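Long-range contacts in twitching motility pilus retraction protein (Geobacter sulfurreducens PCA, PDB 5ZFQ), which probably hydrolyses ATP to drive retraction of the type IV pilus, working as a ring-shaped motor of six copies: residues L153-T158 with E287-Q292; G229-L234 with C250-H255; D179-I184 with P223-V228; V121-P126 with P187-H192; V311-I316 with E337-Q342. All coordinates share one frame; numbering follows the deposited sequence.

Interaction 1: residues L153-T158 with E287-Q292; sequences LVTGPT and EGVMSQ
The flat groups that join Leu153-Thr155 to Gly288-Gln292 are peptide units of two parallel strands, linked N-H to C=O: Leu153 and Thr155 each donate and accept once, and Thr155 N reaches Met290 O almost straight (176°). Over one face of the sheet Val154 and Met290 lie side by side; the bend at the end of the methionine (chi3 -45°) lays its CE against Val154 CG2. Beside them Gln292 slants across Val154. The opposite face carries Leu153, Val289, Thr155 and Ser291. Here Ser291 OG donates to Thr155 OG1 at 2.6 Å, while Thr155 OG1 is also bonded to Thr256 O, which suits a hydroxyl in a buried place. Gly156 follows with a positive phi (141°), where a CB would press on the preceding carbonyl. Lys162 bonds to Gly156 O from the helix beyond. A parallel strand running into a glycine-rich turn and then a helix is the signature of P-loop NTPases, and the turn is probably the Walker A motif of this ATPase's RecA-like core.

Interaction 2: residues G229-L234 with C250-H255; sequences GELRDL and CLATLH
The end of strand 225-230, Gly229-Glu230, runs parallel to Ala252-Thr253, with Glu230 opposite Thr253: Thr253 N donates to Gly229 O at 3.1 Å from well above the carbonyl plane (62°), and Leu231 N, just beyond the strand, donates to Thr253 O at 2.9 Å. The pair closes a beta-alpha-beta unit, strands 225-230 and 249-254 being joined through helix 234-245. Its sequences resemble the Walker B and histidine boxes of secretion ATPases. Gly229 has a positive phi at which a side chain would be forced against the preceding carbonyl. Thr253 sets its CG2 beside Glu230 CA (3.9 Å), and its OG1 bonds to Val154 O on the next strand, so the branched residue serves the sheet on both sides. Leu231 turns into the protein: its CB meets Leu254 CD2 at 3.8 Å, its CD2 meets Ala252 CB at 3.9 Å, and Ile266 of helix 259-268 packs on both leucines. The small Ala252 leaves room for that leucine branch. Glu230 has CG anti to its own N (chi1 -171°) and stretches alongside His255, carboxylate and imidazole planes nearly parallel (8° apart). The His255 backbone O accepts from Gln277 of a neighbouring subunit. Arg232, exposed, brings NH1 to 3.4 Å from Glu230 OE1, a charge pairing with that oxygen well out of the guanidinium plane.

Interaction 3: residues D179-I184 with P223-V228; sequences DHIVTI and PDVVLV
Asp224 lies against Asp179 and His180, and its CB, CG and OD2 each meet something there. CB rests 3.5 Å from Asp179 CB; CG, turned beside its own backbone N (chi1 -61°), comes up to the His180 amide; and OD2 takes His180 N on its anti lone pair, 2.8 Å away and fairly straight (166°). The same OD2 forms a salt bridge with Arg55 of a neighbouring subunit. That arginine probably also eases the approach of Asp179 OD1, 3.9 Å from Asp224 OD2, since two carboxylates would otherwise repel. With an alanine here, the His180 amide would probably lose its acceptor and the neighbouring arginine would be left without this charge. His180 O accepts in turn from both Asp224 N and Val225 N. From this point strands 180-185 and 225-230 run side by side in the parallel part of the central sheet of a RecA-like fold, through Val182 N to Val225 O, Leu227 N to Val182 O and Ile184 N to Leu227 O. Branched residues suit these strands: Ile181 CG1 lies beside Val225 CB (4.0 Å), and Thr183 CG2 meets Leu227 CB (3.9 Å) on the same face, toward helix 162-176. On the other face Val182 CG2 touches Pro223 CB at 3.8 Å. The His180 ring sets ND1 3.5 Å from Pro223 CA, bonds through ND1 to Asp222 O, and meets His45 of the neighbouring subunit edge-to-face.

Interaction 4: residues V121-P126 with P187-H192; sequences VFRVIP and PIEYLH
Bends at chi3 of Arg123 (-76°) and at chi2 of Glu189 (-74°) swing the two charged ends toward each other, so that Arg123 NH1 stands 3.8 Å from Glu189 OE1. The salt bridge is long, and the guanidinium and carboxylate planes are turned 60° apart. Further along strand 117-125, Ile125 points its CG2 at Glu189 O (3.9 Å) and at Leu191 CD1 (4.2 Å), the isoleucine and leucine side chains crossing at about a right angle. Pro126 ends the row: its CG meets the edge of the Tyr190 ring, in the ring plane, 3.6 Å from CE1. Tyr190 itself packs on Thr164 and Ala167 of helix 162-176, so the loop after strand 180-185 bridges the N-terminal antiparallel sheet and the nucleotide-binding core. No hydrogen bond crosses this contact. Loose charge pairing and apolar touching, which lack the strict geometry of a paired sheet, are consistent with a joint between domains that could shift a little as the motor works.

Interaction 5: residues V311-I316 with E337-Q342; sequences VPNPAI and EKFGMQ
Val311 is a bump set between Phe339 and Met341. Its CB lies 4.2 Å from Phe339 CB and 3.9 Å from Met341 CG, while CG2 presses toward Phe339 O, so the compact branched side chain fills the notch at the turn of the loop. The flexible methionine runs along the Val311 backbone: SD comes to 3.4 Å from Val311 O, and the bend at chi3 (53°) leads CE to meet Ile316 CD1 tip to tip at 4.0 Å. The broad ring of Phe339 forms the floor under Asn313. Asn313 CB sits 3.4 Å from Phe339 CE1, and ND2 lies over the ring face toward its rim, the amide steeply inclined to the ring (68°); Lys338 CG is on the opposite face. In mid-contact begins helix 314-321, with Asn313 as its N-cap: OD1 accepts from Ile316 N at 2.9 Å, and Pro314, which needs no N-H bond there, suits the first turn. This cap depends on chi1 of Asn313 (58°), which tucks CG between the backbone N and the carbonyl carbon and leaves ND2 directed over the ring. Cutting Phe339 back to an alanine is likely to open a gap beneath Asn313 and leave its amide without the ring it rests on. Met310 and Met332 pack on Met341, tying the loop before helix 344-353 to strand 303-310 and helix 328-333.

How the interactions relate
From the N terminus, interaction 4 opens first on strand 117-125 and closes on the loop 187-192, tying the antiparallel N-terminal sheet to the ATPase core. Before it closes, interaction 1 opens at 153-158 and interaction 3 at 179-184, so both cross it. Interaction 3 closes at 223-228, interaction 2 then joins 229-234 to 250-255, and both nest inside the long loop that interaction 1 closes at 287-292. These three share one sheet: strand 225-230 serves interactions 2 and 3, and strands 249-254 and 150-155 adjoin between interactions 2 and 1. Interaction 5 follows in series, its Pro312 packing on Glu287 and Gly288, and joins the start of helix 314-321 to the loop before helix 344-353.

Interaction 1: residues L153-T158 with E287-Q292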
# COMPACT_ATOMS: atom_id res chain seq x y z
N LEU A 153 12.47 -27.64 -15.43
CA LEU A 153 13.06 -26.33 -15.14
C LEU A 153 14.45 -26.16 -15.71
O LEU A 153 15.31 -27.02 -15.54
CB LEU A 153 13.09 -26.09 -13.63
CG LEU A 153 11.70 -26.10 -13.00
CD1 LEU A 153 11.74 -26.04 -11.49
CD2 LEU A 153 10.88 -24.94 -13.59
N VAL A 154 14.66 -25.06 -16.41
CA VAL A 154 16.00 -24.65 -16.82
C VAL A 154 16.35 -23.38 -16.07
O VAL A 154 15.75 -22.34 -16.32
CB VAL A 154 16.10 -24.40 -18.32
CG1 VAL A 154 17.56 -24.24 -18.72
CG2 VAL A 154 15.45 -25.52 -19.10
N THR A 155 17.29 -23.47 -15.13
CA THR A 155 17.58 -22.33 -14.28
C THR A 155 18.93 -21.74 -14.57
O THR A 155 19.78 -22.38 -15.19
CB THR A 155 17.53 -22.69 -12.78
OG1 THR A 155 18.73 -23.39 -12.39
CG2 THR A 155 16.29 -23.54 -12.48
N GLY A 156 19.15 -20.52 -14.11
CA GLY A 156 20.43 -19.87 -14.28
C GLY A 156 20.27 -18.40 -14.59
O GLY A 156 19.14 -17.91 -14.76
N PRO A 157 21.39 -17.68 -14.66
CA PRO A 157 21.28 -16.28 -15.05
C PRO A 157 20.81 -16.17 -16.50
O PRO A 157 21.17 -17.02 -17.31
CB PRO A 157 22.70 -15.74 -14.85
CG PRO A 157 23.59 -16.95 -14.99
CD PRO A 157 22.79 -18.09 -14.42
N THR A 158 19.96 -15.18 -16.79
CA THR A 158 19.71 -14.80 -18.17
C THR A 158 21.08 -14.57 -18.80
O THR A 158 21.88 -13.79 -18.26
CB THR A 158 18.84 -13.52 -18.28
OG1 THR A 158 17.66 -13.68 -17.49
CG2 THR A 158 18.44 -13.24 -19.73
N GLU A 287 9.85 -33.16 -13.34
CA GLU A 287 10.43 -34.24 -14.15
C GLU A 287 11.90 -33.98 -14.40
O GLU A 287 12.61 -34.84 -14.91
CB GLU A 287 9.67 -34.41 -15.48
CG GLU A 287 8.28 -35.05 -15.34
CD GLU A 287 8.32 -36.44 -14.68
OE1 GLU A 287 9.35 -37.15 -14.80
OE2 GLU A 287 7.31 -36.80 -14.02
N GLY A 288 12.35 -32.79 -14.02
CA GLY A 288 13.75 -32.45 -14.22
C GLY A 288 14.10 -31.00 -13.96
O GLY A 288 13.29 -30.08 -14.18
N VAL A 289 15.32 -30.79 -13.50
CA VAL A 289 15.83 -29.46 -13.23
C VAL A 289 17.22 -29.35 -13.81
O VAL A 289 18.09 -30.17 -13.53
CB VAL A 289 15.90 -29.14 -11.70
CG1 VAL A 289 16.48 -27.74 -11.47
CG2 VAL A 289 14.53 -29.33 -11.03
N MET A 290 17.42 -28.35 -14.64
CA MET A 290 18.74 -28.10 -15.15
C MET A 290 19.23 -26.73 -14.70
O MET A 290 18.59 -25.72 -14.92
CB MET A 290 18.75 -28.23 -16.67
CG MET A 290 18.41 -29.66 -17.11
SD MET A 290 18.20 -29.82 -18.89
CE MET A 290 17.21 -28.41 -19.22
N SER A 291 20.42 -26.70 -14.15
CA SER A 291 21.02 -25.46 -13.74
C SER A 291 22.23 -25.23 -14.58
O SER A 291 23.07 -26.06 -14.67
CB SER A 291 21.35 -25.52 -12.29
OG SER A 291 20.16 -25.38 -11.60
N GLN A 292 22.32 -24.06 -15.17
CA GLN A 292 23.40 -23.76 -16.08
C GLN A 292 24.27 -22.58 -15.84
O GLN A 292 23.86 -21.63 -15.28
CB GLN A 292 22.79 -23.53 -17.44
CG GLN A 292 21.99 -24.70 -17.94
CD GLN A 292 21.58 -24.52 -19.36
OE1 GLN A 292 21.74 -23.47 -19.92
NE2 GLN A 292 21.04 -25.55 -19.95

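Interaction 2: residues G229-L234 with C250-H255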
# COMPACT_ATOMS: atom_id res chain seq x y z
N GLY A 229 8.48 -19.28 -19.15
CA GLY A 229 9.41 -18.23 -18.84
C GLY A 229 9.69 -18.20 -17.36
O GLY A 229 9.42 -19.16 -16.68
N GLU A 230 10.24 -17.12 -16.86
CA GLU A 230 10.60 -17.01 -15.46
C GLU A 230 9.50 -17.10 -14.48
O GLU A 230 8.49 -16.47 -14.63
CB GLU A 230 11.36 -15.71 -15.19
CG GLU A 230 11.97 -15.60 -13.79
CD GLU A 230 13.06 -14.54 -13.66
OE1 GLU A 230 12.75 -13.33 -13.59
OE2 GLU A 230 14.26 -14.88 -13.63
N LEU A 231 9.72 -17.86 -13.44
CA LEU A 231 8.76 -17.98 -12.40
C LEU A 231 8.91 -16.79 -11.46
O LEU A 231 9.36 -16.92 -10.35
CB LEU A 231 8.96 -19.28 -11.65
CG LEU A 231 8.79 -20.57 -12.46
CD1 LEU A 231 8.74 -21.77 -11.56
CD2 LEU A 231 7.58 -20.54 -13.33
N ARG A 232 8.52 -15.61 -11.93
CA ARG A 232 8.58 -14.37 -11.15
C ARG A 232 7.75 -14.46 -9.86
O ARG A 232 8.27 -14.30 -8.76
CB ARG A 232 8.06 -13.20 -12.00
CG ARG A 232 8.99 -12.70 -13.10
CD ARG A 232 8.31 -11.58 -13.91
NE ARG A 232 9.10 -10.93 -14.98
CZ ARG A 232 9.99 -11.50 -15.81
NH1 ARG A 232 10.23 -12.81 -15.79
NH2 ARG A 232 10.61 -10.75 -16.70
N ASP A 233 6.47 -14.72 -10.04
CA ASP A 233 5.44 -14.49 -9.03
C ASP A 233 4.97 -15.76 -8.36
O ASP A 233 5.36 -16.86 -8.76
CB ASP A 233 4.24 -13.83 -9.69
CG ASP A 233 4.64 -12.84 -10.74
OD1 ASP A 233 5.06 -11.71 -10.40
OD2 ASP A 233 4.57 -13.23 -11.93
N LEU A 234 4.10 -15.62 -7.38
CA LEU A 234 3.36 -16.77 -6.86
C LEU A 234 2.36 -17.24 -7.92
O LEU A 234 2.08 -18.44 -8.05
CB LEU A 234 2.64 -16.43 -5.55
CG LEU A 234 3.51 -16.19 -4.32
CD1 LEU A 234 2.68 -15.68 -3.15
CD2 LEU A 234 4.23 -17.47 -3.93
N CYS A 250 5.17 -28.52 -18.99
CA CYS A 250 5.50 -27.14 -18.73
C CYS A 250 7.02 -26.92 -18.68
O CYS A 250 7.72 -27.50 -17.85
CB CYS A 250 4.86 -26.67 -17.42
SG CYS A 250 5.14 -24.91 -17.08
N LEU A 251 7.52 -26.09 -19.60
CA LEU A 251 8.91 -25.66 -19.57
C LEU A 251 8.98 -24.32 -18.89
O LEU A 251 8.18 -23.43 -19.20
CB LEU A 251 9.51 -25.56 -20.98
CG LEU A 251 9.44 -26.86 -21.77
CD1 LEU A 251 9.85 -26.69 -23.21
CD2 LEU A 251 10.26 -27.98 -21.07
N ALA A 252 9.91 -24.16 -17.95
CA ALA A 252 10.00 -22.91 -17.22
C ALA A 252 11.41 -22.64 -16.70
O ALA A 252 12.26 -23.52 -16.68
CB ALA A 252 8.98 -22.89 -16.07
N THR A 253 11.60 -21.39 -16.33
CA THR A 253 12.85 -20.81 -15.94
C THR A 253 12.87 -20.16 -14.55
O THR A 253 11.91 -19.66 -14.08
CB THR A 253 13.19 -19.78 -17.05
OG1 THR A 253 13.92 -20.41 -18.08
CG2 THR A 253 13.95 -18.59 -16.61
N LEU A 254 14.02 -20.19 -13.93
CA LEU A 254 14.28 -19.55 -12.66
C LEU A 254 15.72 -19.09 -12.64
O LEU A 254 16.56 -19.71 -13.24
CB LEU A 254 14.13 -20.55 -11.52
CG LEU A 254 12.88 -20.48 -10.69
CD1 LEU A 254 13.11 -21.14 -9.37
CD2 LEU A 254 12.56 -19.03 -10.47
N HIS A 255 16.03 -18.05 -11.91
CA HIS A 255 17.41 -17.63 -11.83
C HIS A 255 18.05 -18.21 -10.59
O HIS A 255 18.41 -17.51 -9.70
CB HIS A 255 17.57 -16.14 -11.87
CG HIS A 255 18.98 -15.69 -11.67
ND1 HIS A 255 19.36 -14.37 -11.64
CD2 HIS A 255 20.11 -16.41 -11.48
CE1 HIS A 255 20.66 -14.29 -11.45
NE2 HIS A 255 21.14 -15.51 -11.35

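Interaction 3: residues D179-I184 with P223-V228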
# COMPACT_ATOMS: atom_id res chain seq x y z
N ASP A 179 1.66 -31.77 -31.16
CA ASP A 179 1.11 -30.99 -30.06
C ASP A 179 0.91 -29.55 -30.46
O ASP A 179 1.34 -29.12 -31.53
CB ASP A 179 2.03 -31.04 -28.82
CG ASP A 179 2.09 -32.42 -28.17
OD1 ASP A 179 1.19 -33.27 -28.42
OD2 ASP A 179 3.06 -32.64 -27.39
N HIS A 180 0.22 -28.82 -29.59
CA HIS A 180 0.10 -27.38 -29.70
C HIS A 180 1.09 -26.82 -28.70
O HIS A 180 0.97 -27.08 -27.51
CB HIS A 180 -1.33 -26.91 -29.39
CG HIS A 180 -1.49 -25.42 -29.36
ND1 HIS A 180 -2.47 -24.79 -28.63
CD2 HIS A 180 -0.78 -24.44 -29.96
CE1 HIS A 180 -2.37 -23.49 -28.80
NE2 HIS A 180 -1.35 -23.25 -29.61
N ILE A 181 2.10 -26.10 -29.21
CA ILE A 181 3.16 -25.50 -28.39
C ILE A 181 2.95 -23.99 -28.24
O ILE A 181 3.02 -23.25 -29.23
CB ILE A 181 4.58 -25.74 -28.99
CG1 ILE A 181 4.89 -27.24 -29.13
CG2 ILE A 181 5.65 -25.05 -28.14
CD1 ILE A 181 6.25 -27.54 -29.73
N VAL A 182 2.68 -23.55 -27.02
CA VAL A 182 2.57 -22.11 -26.72
C VAL A 182 3.74 -21.66 -25.85
O VAL A 182 3.96 -22.21 -24.77
CB VAL A 182 1.26 -21.76 -25.99
CG1 VAL A 182 1.21 -20.27 -25.65
CG2 VAL A 182 0.05 -22.21 -26.81
N THR A 183 4.47 -20.65 -26.30
CA THR A 183 5.55 -20.07 -25.50
C THR A 183 5.17 -18.66 -25.07
O THR A 183 4.44 -17.96 -25.77
CB THR A 183 6.89 -20.00 -26.28
OG1 THR A 183 6.77 -19.01 -27.30
CG2 THR A 183 7.22 -21.35 -26.94
N ILE A 184 5.68 -18.23 -23.93
CA ILE A 184 5.48 -16.86 -23.47
C ILE A 184 6.87 -16.35 -23.09
O ILE A 184 7.48 -16.83 -22.12
CB ILE A 184 4.45 -16.81 -22.29
CG1 ILE A 184 3.08 -17.32 -22.75
CG2 ILE A 184 4.31 -15.42 -21.72
CD1 ILE A 184 2.20 -17.84 -21.58
N PRO A 223 -3.32 -25.77 -25.13
CA PRO A 223 -1.92 -26.09 -25.41
C PRO A 223 -1.61 -27.50 -24.93
O PRO A 223 -2.39 -28.06 -24.15
CB PRO A 223 -1.16 -25.05 -24.59
CG PRO A 223 -2.05 -24.92 -23.34
CD PRO A 223 -3.48 -25.13 -23.81
N ASP A 224 -0.51 -28.08 -25.39
CA ASP A 224 -0.06 -29.34 -24.83
C ASP A 224 1.24 -29.10 -24.14
O ASP A 224 1.53 -29.71 -23.12
CB ASP A 224 0.11 -30.40 -25.91
CG ASP A 224 -1.17 -30.69 -26.61
OD1 ASP A 224 -2.09 -31.28 -25.99
OD2 ASP A 224 -1.26 -30.32 -27.79
N VAL A 225 2.03 -28.22 -24.74
CA VAL A 225 3.36 -27.85 -24.27
C VAL A 225 3.39 -26.35 -24.10
O VAL A 225 2.97 -25.61 -25.01
CB VAL A 225 4.43 -28.31 -25.28
CG1 VAL A 225 5.83 -27.83 -24.89
CG2 VAL A 225 4.38 -29.82 -25.40
N VAL A 226 3.85 -25.88 -22.94
CA VAL A 226 3.89 -24.44 -22.63
C VAL A 226 5.23 -24.01 -22.07
O VAL A 226 5.64 -24.49 -21.01
CB VAL A 226 2.82 -24.02 -21.59
CG1 VAL A 226 2.87 -22.50 -21.37
CG2 VAL A 226 1.45 -24.50 -21.96
N LEU A 227 5.90 -23.09 -22.75
CA LEU A 227 7.10 -22.47 -22.19
C LEU A 227 6.67 -21.20 -21.47
O LEU A 227 6.21 -20.23 -22.08
CB LEU A 227 8.13 -22.18 -23.27
CG LEU A 227 9.29 -21.25 -22.87
CD1 LEU A 227 10.05 -21.82 -21.67
CD2 LEU A 227 10.23 -21.01 -24.05
N VAL A 228 6.82 -21.23 -20.15
CA VAL A 228 6.22 -20.23 -19.28
C VAL A 228 7.19 -19.09 -18.95
O VAL A 228 6.76 -18.02 -18.49
CB VAL A 228 5.70 -20.91 -17.99
CG1 VAL A 228 5.92 -20.08 -16.74
CG2 VAL A 228 4.23 -21.26 -18.14

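Interaction 4: residues V121-P126 with P187-H192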
# COMPACT_ATOMS: atom_id res chain seq x y z
N VAL A 121 21.06 -1.43 -31.33
CA VAL A 121 21.77 -2.69 -31.40
C VAL A 121 20.88 -3.70 -32.11
O VAL A 121 19.70 -3.90 -31.76
CB VAL A 121 22.19 -3.22 -30.01
CG1 VAL A 121 22.87 -4.57 -30.15
CG2 VAL A 121 23.12 -2.21 -29.34
N PHE A 122 21.46 -4.33 -33.14
CA PHE A 122 20.71 -5.28 -33.93
C PHE A 122 21.39 -6.63 -33.93
O PHE A 122 22.61 -6.75 -34.07
CB PHE A 122 20.50 -4.72 -35.33
CG PHE A 122 19.77 -3.42 -35.30
CD1 PHE A 122 18.39 -3.38 -35.30
CD2 PHE A 122 20.46 -2.22 -35.18
CE1 PHE A 122 17.71 -2.17 -35.22
CE2 PHE A 122 19.80 -1.01 -35.09
CZ PHE A 122 18.42 -0.97 -35.12
N ARG A 123 20.57 -7.66 -33.72
CA ARG A 123 21.07 -9.01 -33.49
C ARG A 123 20.40 -9.99 -34.43
O ARG A 123 19.18 -10.00 -34.54
CB ARG A 123 20.84 -9.41 -32.02
CG ARG A 123 21.45 -8.44 -31.01
CD ARG A 123 21.28 -8.92 -29.58
NE ARG A 123 19.92 -8.73 -29.08
CZ ARG A 123 19.27 -9.57 -28.26
NH1 ARG A 123 19.85 -10.69 -27.85
NH2 ARG A 123 18.03 -9.28 -27.86
N VAL A 124 21.19 -10.79 -35.11
CA VAL A 124 20.67 -11.86 -35.95
C VAL A 124 19.91 -12.94 -35.18
O VAL A 124 20.42 -13.51 -34.21
CB VAL A 124 21.81 -12.54 -36.73
CG1 VAL A 124 21.29 -13.76 -37.51
CG2 VAL A 124 22.46 -11.53 -37.67
N ILE A 125 18.69 -13.21 -35.62
CA ILE A 125 17.98 -14.41 -35.18
C ILE A 125 18.24 -15.51 -36.19
O ILE A 125 17.79 -15.42 -37.34
CB ILE A 125 16.47 -14.19 -35.04
CG1 ILE A 125 16.16 -13.15 -33.98
CG2 ILE A 125 15.78 -15.49 -34.68
CD1 ILE A 125 14.71 -12.79 -33.94
N PRO A 126 18.96 -16.55 -35.78
CA PRO A 126 19.31 -17.62 -36.72
C PRO A 126 18.08 -18.43 -37.13
O PRO A 126 17.18 -18.60 -36.31
CB PRO A 126 20.31 -18.47 -35.93
CG PRO A 126 19.92 -18.25 -34.48
CD PRO A 126 19.39 -16.84 -34.40
N PRO A 187 12.56 -11.50 -24.15
CA PRO A 187 11.73 -11.55 -25.36
C PRO A 187 11.79 -12.94 -26.00
O PRO A 187 12.30 -13.88 -25.38
CB PRO A 187 12.39 -10.50 -26.25
CG PRO A 187 13.84 -10.54 -25.84
CD PRO A 187 13.96 -11.25 -24.52
N ILE A 188 11.26 -13.07 -27.21
CA ILE A 188 11.47 -14.27 -27.98
C ILE A 188 12.90 -14.22 -28.46
O ILE A 188 13.30 -13.23 -29.08
CB ILE A 188 10.51 -14.41 -29.18
CG1 ILE A 188 9.09 -14.68 -28.68
CG2 ILE A 188 11.00 -15.51 -30.14
CD1 ILE A 188 8.02 -14.57 -29.74
N GLU A 189 13.67 -15.27 -28.16
CA GLU A 189 15.06 -15.35 -28.57
C GLU A 189 15.19 -16.18 -29.87
O GLU A 189 15.86 -15.77 -30.81
CB GLU A 189 15.92 -15.96 -27.45
CG GLU A 189 16.08 -15.10 -26.16
CD GLU A 189 17.01 -13.89 -26.31
OE1 GLU A 189 17.83 -13.88 -27.25
OE2 GLU A 189 16.92 -12.96 -25.48
N TYR A 190 14.53 -17.33 -29.93
CA TYR A 190 14.62 -18.18 -31.11
C TYR A 190 13.24 -18.47 -31.68
O TYR A 190 12.32 -18.80 -30.93
CB TYR A 190 15.38 -19.48 -30.78
CG TYR A 190 16.82 -19.21 -30.36
CD1 TYR A 190 17.82 -19.05 -31.34
CD2 TYR A 190 17.19 -19.05 -29.02
CE1 TYR A 190 19.12 -18.77 -30.99
CE2 TYR A 190 18.52 -18.77 -28.67
CZ TYR A 190 19.47 -18.63 -29.66
OH TYR A 190 20.78 -18.34 -29.36
N LEU A 191 13.09 -18.34 -32.99
CA LEU A 191 11.77 -18.57 -33.61
C LEU A 191 11.59 -20.02 -34.07
O LEU A 191 12.55 -20.71 -34.39
CB LEU A 191 11.55 -17.61 -34.78
CG LEU A 191 11.46 -16.13 -34.39
CD1 LEU A 191 11.70 -15.20 -35.57
CD2 LEU A 191 10.12 -15.85 -33.74
N HIS A 192 10.34 -20.48 -34.07
CA HIS A 192 10.06 -21.84 -34.48
C HIS A 192 9.00 -21.89 -35.58
O HIS A 192 7.88 -21.43 -35.40
CB HIS A 192 9.61 -22.70 -33.29
CG HIS A 192 10.65 -22.83 -32.21
ND1 HIS A 192 11.65 -23.79 -32.25
CD2 HIS A 192 10.82 -22.17 -31.04
CE1 HIS A 192 12.41 -23.68 -31.18
NE2 HIS A 192 11.93 -22.70 -30.42

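Interaction 5: residues V311-I316 with E337-Q342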
# COMPACT_ATOMS: atom_id res chain seq x y z
N VAL A 311 17.35 -35.38 -12.02
CA VAL A 311 16.25 -36.15 -12.54
C VAL A 311 15.61 -36.83 -11.37
O VAL A 311 16.23 -37.63 -10.72
CB VAL A 311 16.70 -37.22 -13.53
CG1 VAL A 311 15.49 -37.86 -14.17
CG2 VAL A 311 17.55 -36.61 -14.61
N PRO A 312 14.30 -36.48 -11.11
CA PRO A 312 13.71 -37.11 -9.93
C PRO A 312 13.49 -38.60 -9.99
O PRO A 312 13.32 -39.14 -11.04
CB PRO A 312 12.37 -36.42 -9.82
CG PRO A 312 12.62 -35.10 -10.35
CD PRO A 312 13.30 -35.44 -11.59
N ASN A 313 13.52 -39.23 -8.84
CA ASN A 313 13.31 -40.65 -8.71
C ASN A 313 12.49 -40.89 -7.48
O ASN A 313 12.28 -40.00 -6.72
CB ASN A 313 14.60 -41.44 -8.71
CG ASN A 313 15.54 -41.05 -7.62
OD1 ASN A 313 15.15 -40.57 -6.58
ND2 ASN A 313 16.79 -41.28 -7.85
N PRO A 314 11.97 -42.09 -7.29
CA PRO A 314 11.15 -42.26 -6.09
C PRO A 314 11.78 -41.62 -4.85
O PRO A 314 11.09 -40.90 -4.12
CB PRO A 314 11.09 -43.78 -5.94
CG PRO A 314 11.13 -44.27 -7.33
CD PRO A 314 12.06 -43.35 -8.06
N ALA A 315 13.08 -41.85 -4.67
CA ALA A 315 13.80 -41.39 -3.49
C ALA A 315 13.78 -39.87 -3.32
O ALA A 315 13.70 -39.37 -2.19
CB ALA A 315 15.25 -41.90 -3.52
N ILE A 316 13.85 -39.15 -4.44
CA ILE A 316 13.90 -37.68 -4.43
C ILE A 316 12.52 -37.06 -4.26
O ILE A 316 12.35 -36.07 -3.55
CB ILE A 316 14.59 -37.15 -5.72
CG1 ILE A 316 16.09 -37.46 -5.66
CG2 ILE A 316 14.32 -35.65 -5.93
CD1 ILE A 316 16.90 -36.94 -6.81
N GLU A 337 24.87 -42.94 -13.79
CA GLU A 337 24.68 -44.07 -14.67
C GLU A 337 23.21 -44.45 -14.93
O GLU A 337 22.79 -44.60 -16.07
CB GLU A 337 25.52 -45.25 -14.18
CG GLU A 337 26.05 -45.14 -12.75
CD GLU A 337 27.02 -43.98 -12.52
OE1 GLU A 337 27.58 -43.46 -13.49
OE2 GLU A 337 27.21 -43.57 -11.36
N LYS A 338 22.43 -44.60 -13.87
CA LYS A 338 21.01 -44.89 -14.03
C LYS A 338 20.10 -43.77 -14.50
O LYS A 338 19.24 -43.96 -15.33
CB LYS A 338 20.44 -45.50 -12.75
CG LYS A 338 18.93 -45.64 -12.79
CD LYS A 338 18.53 -46.84 -13.62
CE LYS A 338 17.04 -47.13 -13.50
NZ LYS A 338 16.59 -47.01 -12.09
N PHE A 339 20.28 -42.59 -13.91
CA PHE A 339 19.44 -41.45 -14.26
C PHE A 339 20.05 -40.32 -15.06
O PHE A 339 19.34 -39.46 -15.50
CB PHE A 339 18.85 -40.83 -13.01
CG PHE A 339 18.05 -41.77 -12.19
CD1 PHE A 339 16.69 -41.81 -12.30
CD2 PHE A 339 18.66 -42.58 -11.27
CE1 PHE A 339 15.95 -42.66 -11.53
CE2 PHE A 339 17.93 -43.43 -10.49
CZ PHE A 339 16.58 -43.47 -10.63
N GLY A 340 21.35 -40.30 -15.25
CA GLY A 340 21.98 -39.25 -16.00
C GLY A 340 22.14 -37.97 -15.22
O GLY A 340 22.55 -36.98 -15.76
N MET A 341 21.84 -37.98 -13.94
CA MET A 341 21.99 -36.81 -13.14
C MET A 341 23.44 -36.45 -12.97
O MET A 341 24.27 -37.30 -13.03
CB MET A 341 21.45 -37.04 -11.74
CG MET A 341 20.13 -37.71 -11.65
SD MET A 341 19.55 -37.71 -9.97
CE MET A 341 19.68 -36.02 -9.59
N GLN A 342 23.74 -35.19 -12.77
CA GLN A 342 25.07 -34.77 -12.50
C GLN A 342 25.04 -33.56 -11.65
O GLN A 342 24.23 -32.72 -11.85
CB GLN A 342 25.83 -34.47 -13.77
CG GLN A 342 25.12 -33.54 -14.72
CD GLN A 342 25.79 -33.43 -16.06
OE1 GLN A 342 25.89 -34.38 -16.78
NE2 GLN A 342 26.22 -32.25 -16.39